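PDB 2X32: cellulose-binding protein from Saccharophagus degradans, which binds a long polyisoprenoid diphosphate inside a YceI-like domain and is implicated in plant cell wall breakdown. Local coordinates for residues 41-46 and 83-88. Residue numbers count along the deposited sequence, not the author numbering.
With OTP ((2E,6E,10E,14E,18E,22E,26E)-3,7,11,15,19,23,27,31-octamethyldotriaconta-2,6,10,14,18,22,26,30-octaenyl trihydrogen diphosphate), chain C.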
ATOM      1  N   ILE A  41     -13.666   6.576   0.709  1.00  3.12           N
ATOM      2  CA  ILE A  41     -13.447   7.970   0.306  1.00  2.34           C
ATOM      3  C   ILE A  41     -14.601   8.761   0.899  1.00  2.39           C
ATOM      4  O   ILE A  41     -15.757   8.445   0.616  1.00  3.93           O
ATOM      5  CB  ILE A  41     -13.379   8.127  -1.189  1.00  3.33           C
ATOM      6  CG1 ILE A  41     -12.369   7.153  -1.829  1.00  4.26           C
ATOM      7  CG2 ILE A  41     -13.088   9.556  -1.523  1.00  3.19           C
ATOM      8  CD1 ILE A  41     -12.333   7.161  -3.341  1.00  3.99           C
ATOM      9  N   SER A  42     -14.280   9.751   1.723  1.00  3.27           N
ATOM     10  CA  SER A  42     -15.328  10.530   2.374  1.00  3.75           C
ATOM     11  C   SER A  42     -15.964  11.506   1.384  1.00  3.55           C
ATOM     12  O   SER A  42     -15.386  11.868   0.370  1.00  4.01           O
ATOM     13  CB  SER A  42     -14.731  11.286   3.522  1.00  3.53           C
ATOM     14  OG  SER A  42     -13.918  12.376   3.081  1.00  4.36           O
ATOM     15  N   THR A  43     -17.169  11.979   1.723  1.00  2.70           N
ATOM     16  CA  THR A  43     -17.839  13.012   0.928  1.00  3.52           C
ATOM     17  C   THR A  43     -17.089  14.356   0.945  1.00  2.00           C
ATOM     18  O   THR A  43     -17.288  15.197   0.084  1.00  2.83           O
ATOM     19  CB  THR A  43     -19.253  13.193   1.380  1.00  2.00           C
ATOM     20  OG1 THR A  43     -19.233  13.576   2.767  1.00  4.66           O
ATOM     21  CG2 THR A  43     -20.114  11.904   1.131  1.00  4.42           C
ATOM     22  N   ALA A  44     -16.176  14.527   1.922  1.00  2.91           N
ATOM     23  CA  ALA A  44     -15.263  15.672   1.948  1.00  5.38           C
ATOM     24  C   ALA A  44     -13.996  15.519   1.111  1.00  5.57           C
ATOM     25  O   ALA A  44     -13.129  16.390   1.094  1.00  6.83           O
ATOM     26  CB  ALA A  44     -14.933  16.030   3.391  1.00  7.12           C
ATOM     27  N   GLY A  45     -13.892  14.381   0.424  1.00  6.02           N
ATOM     28  CA  GLY A  45     -12.837  14.161  -0.526  1.00  6.95           C
ATOM     29  C   GLY A  45     -11.558  13.608   0.062  1.00  6.56           C
ATOM     30  O   GLY A  45     -10.510  13.890  -0.468  1.00 10.03           O
ATOM     31  N   GLU A  46     -11.649  12.914   1.174  1.00  5.00           N
ATOM     32  CA  GLU A  46     -10.464  12.255   1.744  1.00  5.65           C
ATOM     33  C   GLU A  46     -10.572  10.786   1.443  1.00  3.87           C
ATOM     34  O   GLU A  46     -11.470  10.088   1.944  1.00  4.09           O
ATOM     35  CB  GLU A  46     -10.306  12.487   3.243  1.00  6.96           C
ATOM     36  CG  GLU A  46      -9.009  11.759   3.768  1.00 11.01           C
ATOM     37  CD  GLU A  46      -8.556  12.190   5.158  1.00 19.78           C
ATOM     38  OE1 GLU A  46      -9.027  11.561   6.142  1.00 22.08           O
ATOM     39  OE2 GLU A  46      -7.684  13.107   5.232  1.00 17.35           O
ATOM     40  N   THR A  83      -3.528   8.431   3.360  1.00  4.76           N
ATOM     41  CA  THR A  83      -4.587   9.396   3.152  0.50  5.72           C
ATOM     42  C   THR A  83      -4.259  10.256   1.942  1.00  6.72           C
ATOM     43  O   THR A  83      -3.104  10.652   1.732  1.00  7.13           O
ATOM     44  CB  THR A  83      -4.790  10.252   4.402  0.50  5.88           C
ATOM     45  OG1 THR A  83      -4.909   9.417   5.558  0.50  9.86           O
ATOM     46  CG2 THR A  83      -6.030  11.064   4.263  0.50  6.01           C
ATOM     47  N   VAL A  84      -5.268  10.521   1.095  1.00  5.81           N
ATOM     48  CA  VAL A  84      -5.059  11.213  -0.225  1.00  7.75           C
ATOM     49  C   VAL A  84      -6.260  12.122  -0.431  1.00  8.41           C
ATOM     50  O   VAL A  84      -7.379  11.628  -0.421  1.00  7.46           O
ATOM     51  CB  VAL A  84      -5.024  10.212  -1.393  1.00  7.48           C
ATOM     52  CG1 VAL A  84      -4.804  10.940  -2.774  1.00 10.36           C
ATOM     53  CG2 VAL A  84      -3.963   9.039  -1.243  1.00 12.63           C
ATOM     54  N   PRO A  85      -6.037  13.416  -0.691  1.00  9.83           N
ATOM     55  CA  PRO A  85      -7.150  14.284  -1.111  1.00 11.36           C
ATOM     56  C   PRO A  85      -7.575  13.965  -2.519  1.00 10.75           C
ATOM     57  O   PRO A  85      -6.719  13.745  -3.406  1.00 12.34           O
ATOM     58  CB  PRO A  85      -6.553  15.713  -1.054  1.00 11.00           C
ATOM     59  CG  PRO A  85      -5.128  15.491  -1.083  1.00 15.57           C
ATOM     60  CD  PRO A  85      -4.849  14.220  -0.343  1.00 12.61           C
ATOM     61  N   VAL A  86      -8.890  13.852  -2.732  1.00  8.91           N
ATOM     62  CA  VAL A  86      -9.420  13.455  -4.036  1.00  9.42           C
ATOM     63  C   VAL A  86     -10.434  14.510  -4.465  1.00  8.68           C
ATOM     64  O   VAL A  86     -11.105  15.082  -3.611  1.00  8.48           O
ATOM     65  CB  VAL A  86     -10.128  12.073  -3.869  1.00 10.61           C
ATOM     66  CG1 VAL A  86     -11.181  11.730  -4.981  1.00 15.19           C
ATOM     67  CG2 VAL A  86      -8.995  11.055  -3.755  1.00 14.58           C
ATOM     68  N   ASP A  87     -10.487  14.759  -5.766  1.00  7.73           N
ATOM     69  CA  ASP A  87     -11.508  15.620  -6.405  1.00  7.87           C
ATOM     70  C   ASP A  87     -12.664  14.740  -6.818  1.00  6.04           C
ATOM     71  O   ASP A  87     -12.662  14.121  -7.851  1.00  5.44           O
ATOM     72  CB  ASP A  87     -10.880  16.290  -7.617  1.00  8.74           C
ATOM     73  CG  ASP A  87     -11.826  17.236  -8.331  1.00  9.90           C
ATOM     74  OD1 ASP A  87     -13.057  17.225  -8.082  1.00 10.74           O
ATOM     75  OD2 ASP A  87     -11.310  18.062  -9.124  1.00 12.73           O
ATOM     76  N   LEU A  88     -13.708  14.728  -5.993  1.00  5.47           N
ATOM     77  CA  LEU A  88     -14.842  13.863  -6.266  1.00  4.05           C
ATOM     78  C   LEU A  88     -15.559  14.225  -7.569  1.00  4.12           C
ATOM     79  O   LEU A  88     -16.136  13.344  -8.211  1.00  4.15           O
ATOM     80  CB  LEU A  88     -15.887  13.945  -5.131  1.00  4.43           C
ATOM     81  CG  LEU A  88     -15.430  13.321  -3.786  1.00  3.88           C
ATOM     82  CD1 LEU A  88     -16.502  13.545  -2.746  1.00  6.87           C
ATOM     83  CD2 LEU A  88     -15.215  11.891  -3.942  1.00  7.06           C
TER
HETATM   84  O7  OTP C1174      17.108 -16.669   2.370  0.50 32.14           O
HETATM   85  P2  OTP C1174      16.393 -17.247   3.563  0.50 29.91           P
HETATM   86  O5  OTP C1174      17.343 -17.826   4.596  0.50 31.96           O
HETATM   87  O6  OTP C1174      15.226 -18.134   3.222  0.50 29.44           O
HETATM   88  O4  OTP C1174      15.781 -15.918   4.325  1.00 32.65           O
HETATM   89  P1  OTP C1174      14.225 -15.502   4.457  1.00 31.70           P
HETATM   90  O2  OTP C1174      13.865 -14.885   3.120  1.00 33.32           O
HETATM   91  O3  OTP C1174      13.349 -16.522   5.155  1.00 37.61           O
HETATM   92  O1  OTP C1174      14.160 -14.192   5.405  1.00 30.72           O
HETATM   93  C40 OTP C1174      14.692 -12.963   4.870  1.00 23.59           C
HETATM   94  C39 OTP C1174      13.597 -11.891   4.792  1.00 20.06           C
HETATM   95  C37 OTP C1174      13.394 -11.137   3.728  1.00 16.74           C
HETATM   96  C38 OTP C1174      14.142 -11.206   2.391  1.00 17.55           C
HETATM   97  C36 OTP C1174      12.313 -10.061   3.773  1.00 17.38           C
HETATM   98  C35 OTP C1174      12.835  -8.650   3.852  1.00 18.06           C
HETATM   99  C34 OTP C1174      11.679  -7.632   3.791  1.00 17.41           C
HETATM  100  C32 OTP C1174      11.733  -6.427   3.211  1.00 13.20           C
HETATM  101  C33 OTP C1174      12.925  -5.962   2.445  1.00 14.32           C
HETATM  102  C31 OTP C1174      10.443  -5.594   3.199  1.00 13.34           C
HETATM  103  C30 OTP C1174      10.491  -4.206   3.786  1.00 13.68           C
HETATM  104  C29 OTP C1174       9.171  -3.464   3.605  1.00 11.86           C
HETATM  105  C27 OTP C1174       9.069  -2.161   3.363  1.00 10.61           C
HETATM  106  C28 OTP C1174      10.240  -1.182   3.344  1.00 13.01           C
HETATM  107  C26 OTP C1174       7.733  -1.530   3.036  1.00 10.32           C
HETATM  108  C25 OTP C1174       6.546  -2.462   2.922  1.00  8.88           C
HETATM  109  C24 OTP C1174       5.334  -1.864   2.186  1.00  9.27           C
HETATM  110  C22 OTP C1174       4.237  -1.367   2.753  1.00  8.65           C
HETATM  111  C23 OTP C1174       3.904  -1.420   4.223  1.00 10.54           C
HETATM  112  C21 OTP C1174       3.200  -0.758   1.856  1.00  8.95           C
HETATM  113  C20 OTP C1174       3.092   0.784   1.998  1.00 12.14           C
HETATM  114  C19 OTP C1174       1.999   1.409   1.131  1.00  9.21           C
HETATM  115  C17 OTP C1174       2.182   2.093   0.002  1.00  8.99           C
HETATM  116  C18 OTP C1174       3.488   2.547  -0.551  1.00 11.92           C
HETATM  117  C16 OTP C1174       0.961   2.472  -0.821  1.00  8.54           C
HETATM  118  C15 OTP C1174       0.810   3.956  -0.992  1.00  7.86           C
HETATM  119  C14 OTP C1174      -0.567   4.321  -1.489  1.00  8.57           C
HETATM  120  C12 OTP C1174      -0.841   5.340  -2.340  1.00  8.65           C
HETATM  121  C13 OTP C1174       0.260   6.207  -2.948  1.00 13.39           C
HETATM  122  C11 OTP C1174      -2.235   5.681  -2.757  1.00  7.24           C
HETATM  123  C10 OTP C1174      -3.319   4.758  -2.368  1.00  8.19           C
HETATM  124  C9  OTP C1174      -4.679   4.994  -3.028  1.00  8.40           C
HETATM  125  C7  OTP C1174      -5.764   5.545  -2.459  1.00  7.54           C
HETATM  126  C8  OTP C1174      -5.907   5.930  -1.000  1.00  7.25           C
HETATM  127  C6  OTP C1174      -6.980   5.762  -3.328  1.00  6.38           C
HETATM  128  C5  OTP C1174      -7.111   7.172  -3.872  1.00  8.10           C
HETATM  129  C4  OTP C1174      -8.378   7.382  -4.649  1.00  9.13           C
HETATM  130  C2  OTP C1174      -8.451   8.151  -5.739  1.00  8.20           C
HETATM  131  C3  OTP C1174      -7.371   8.947  -6.387  1.00 11.22           C
HETATM  132  C1  OTP C1174      -9.792   8.294  -6.401  1.00  8.78           C
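Ile41, near the end of strand 28-42, directs its CB toward residues 83-88, and its CG2 lies 4.0 Å from Leu88 CD2, an apolar contact. The chain then reverses in a type I turn from Ser42 to Gly45, closed by the hydrogen bond Gly45 N to Ser42 O (2.9 Å), with a second from Ser42 N to Glu46 O (2.8 Å). Ser42 OG braces the loop by accepting a hydrogen bond from Glu46 N at 3.0 Å. Leu88 packs against the turn, its CD1 3.4 Å from Thr43 O. At phi/psi 87/26, a CB on Gly45 would jam against Ala44 O, which alone calls for glycine; it would also lie 2.8 Å from Val86 O. The Gly45 carbonyl accepts the one hydrogen bond between the segments, Val86 N to Gly45 O (2.8 Å, 162°), while Pro85 CA adds a CH-O contact to Gly45 O at 3.4 Å. Glu46 and Pro85 form an antiparallel non-hydrogen-bonded pair (CA-CA 4.8 Å). Val84 CG2 and Val86 CG2 reach OTP C8 (3.7 Å) and C2 (3.6 Å). A type I turn with a G1 bulge thus joins strands 28-42 and 46-52, the latter pairing with strand 79-85 as continuous sheet beside the isoprenoid tail's end in the lipid-binding YceI-like beta-barrel.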